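Local coordinates for AHL synthase (Burkholderia glumae, PDB 3P2F), which probably makes N-acyl-homoserine lactone quorum-sensing signals from acyl-carrier-protein-bound fatty acyl groups and S-adenosyl-L-methionine, at residues Gly141-Ser146 with Val173-Asp178. The protein carries 3 engineered substitutions. Sequence-based numbering, arbitrary orientation.
Sequences GVTFCS and VACWID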
# COMPACT_ATOMS: atom_id res chain seq x y z
N GLY A 141 4.03 -5.45 -3.61
CA GLY A 141 3.71 -5.71 -2.22
C GLY A 141 2.94 -7.00 -2.05
O GLY A 141 2.30 -7.48 -3.00
N VAL A 142 3.02 -7.57 -0.85
CA VAL A 142 2.29 -8.80 -0.55
C VAL A 142 0.84 -8.36 -0.50
O VAL A 142 0.49 -7.43 0.23
CB VAL A 142 2.69 -9.38 0.82
CG1 VAL A 142 1.83 -10.60 1.14
CG2 VAL A 142 4.17 -9.76 0.80
N THR A 143 -0.00 -9.03 -1.27
CA THR A 143 -1.40 -8.67 -1.34
C THR A 143 -2.33 -9.84 -1.10
O THR A 143 -2.09 -10.95 -1.56
CB THR A 143 -1.72 -8.07 -2.72
OG1 THR A 143 -0.79 -7.02 -3.01
CG2 THR A 143 -3.15 -7.52 -2.75
N PHE A 144 -3.41 -9.57 -0.38
CA PHE A 144 -4.40 -10.60 -0.13
C PHE A 144 -5.03 -10.81 -1.50
O PHE A 144 -5.23 -9.85 -2.25
CB PHE A 144 -5.45 -10.10 0.86
CG PHE A 144 -4.94 -9.99 2.28
CD1 PHE A 144 -3.59 -10.19 2.57
CD2 PHE A 144 -5.81 -9.70 3.33
CE1 PHE A 144 -3.11 -10.11 3.89
CE2 PHE A 144 -5.35 -9.62 4.65
CZ PHE A 144 -3.99 -9.83 4.92
N CYS A 145 -5.30 -12.06 -1.86
CA CYS A 145 -5.90 -12.34 -3.15
C CYS A 145 -7.28 -11.70 -3.24
O CYS A 145 -7.77 -11.43 -4.34
CB CYS A 145 -5.97 -13.86 -3.40
SG CYS A 145 -4.37 -14.59 -3.92
N SER A 146 -7.90 -11.45 -2.10
CA SER A 146 -9.22 -10.82 -2.09
C SER A 146 -9.03 -9.35 -2.49
O SER A 146 -9.88 -8.77 -3.17
CB SER A 146 -9.86 -10.91 -0.70
OG SER A 146 -9.03 -10.32 0.29
N VAL A 173 -0.46 -13.13 -2.32
CA VAL A 173 0.44 -13.23 -3.47
C VAL A 173 1.26 -11.96 -3.63
O VAL A 173 0.79 -10.86 -3.30
CB VAL A 173 -0.35 -13.50 -4.78
CG1 VAL A 173 -1.26 -12.32 -5.11
CG2 VAL A 173 0.61 -13.75 -5.93
N ALA A 174 2.49 -12.11 -4.09
CA ALA A 174 3.33 -10.94 -4.32
C ALA A 174 2.67 -10.33 -5.56
O ALA A 174 2.49 -11.01 -6.57
CB ALA A 174 4.76 -11.35 -4.62
N CYS A 175 2.30 -9.06 -5.47
CA CYS A 175 1.62 -8.42 -6.57
C CYS A 175 2.25 -7.12 -7.02
O CYS A 175 2.77 -6.33 -6.23
CB CYS A 175 0.16 -8.20 -6.19
SG CYS A 175 -0.85 -7.33 -7.40
N TRP A 176 2.22 -6.91 -8.33
CA TRP A 176 2.75 -5.70 -8.95
C TRP A 176 1.58 -4.86 -9.42
O TRP A 176 0.50 -5.37 -9.67
CB TRP A 176 3.60 -6.03 -10.18
CG TRP A 176 5.07 -5.89 -9.97
CD1 TRP A 176 5.73 -4.80 -9.47
CD2 TRP A 176 6.06 -6.84 -10.32
NE1 TRP A 176 7.09 -5.02 -9.48
CE2 TRP A 176 7.32 -6.27 -10.00
CE3 TRP A 176 6.02 -8.12 -10.87
CZ2 TRP A 176 8.52 -6.94 -10.21
CZ3 TRP A 176 7.21 -8.79 -11.08
CH2 TRP A 176 8.45 -8.20 -10.75
N ILE A 177 1.83 -3.56 -9.53
CA ILE A 177 0.87 -2.61 -10.05
C ILE A 177 1.72 -1.69 -10.91
O ILE A 177 2.62 -1.02 -10.39
CB ILE A 177 0.20 -1.77 -8.95
CG1 ILE A 177 -0.79 -2.62 -8.15
CG2 ILE A 177 -0.54 -0.59 -9.58
CD1 ILE A 177 -1.41 -1.87 -6.99
N ASP A 178 1.47 -1.67 -12.21
CA ASP A 178 2.23 -0.79 -13.09
C ASP A 178 1.58 0.58 -13.07
O ASP A 178 0.36 0.71 -13.16
CB ASP A 178 2.26 -1.31 -14.53
CG ASP A 178 3.18 -2.50 -14.70
OD1 ASP A 178 3.80 -2.94 -13.70
OD2 ASP A 178 3.29 -3.01 -15.85
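Thr143 sets its chi1 at -52°, which turns OG1 beside its own backbone N, where it lies 3.5 Å from CB of Cys175 on the neighbouring strand. The same turn lets Thr143 OG1 donate to Gly141 O, 3.1 Å away, from well above the carbonyl plane. Cys175 N reaches Gly141 O from the opposite face at 2.9 Å, so two donors grip one buried carbonyl. Cys175 itself holds SG anti to its backbone N (chi1 177°), and CB rather than sulfur meets the threonine. Gly141 N returns a bond to Cys175 O, lying in the plane of that carbonyl. A second pair, Thr143 N to Val173 O and Val173 N to Thr143 O, is 2.8 Å long in both bonds. Between these hydrogen-bonded pairs sits the non-hydrogen-bonded pair Val142–Ala174, with CA atoms 4.5 Å apart. This is the antiparallel pairing of strands 138-144 and 170-178 in the mixed central sheet of the acetyltransferase-like autoinducer synthase fold. Strand 138-144 also runs parallel to strand 97-105. On the face carrying Thr143 and Val173, helix 145-154 packs Phe151 against the threonine and Glu148 against the valine. Where that helix begins, Cys145 SG touches Val173 CG1 at 4.0 Å.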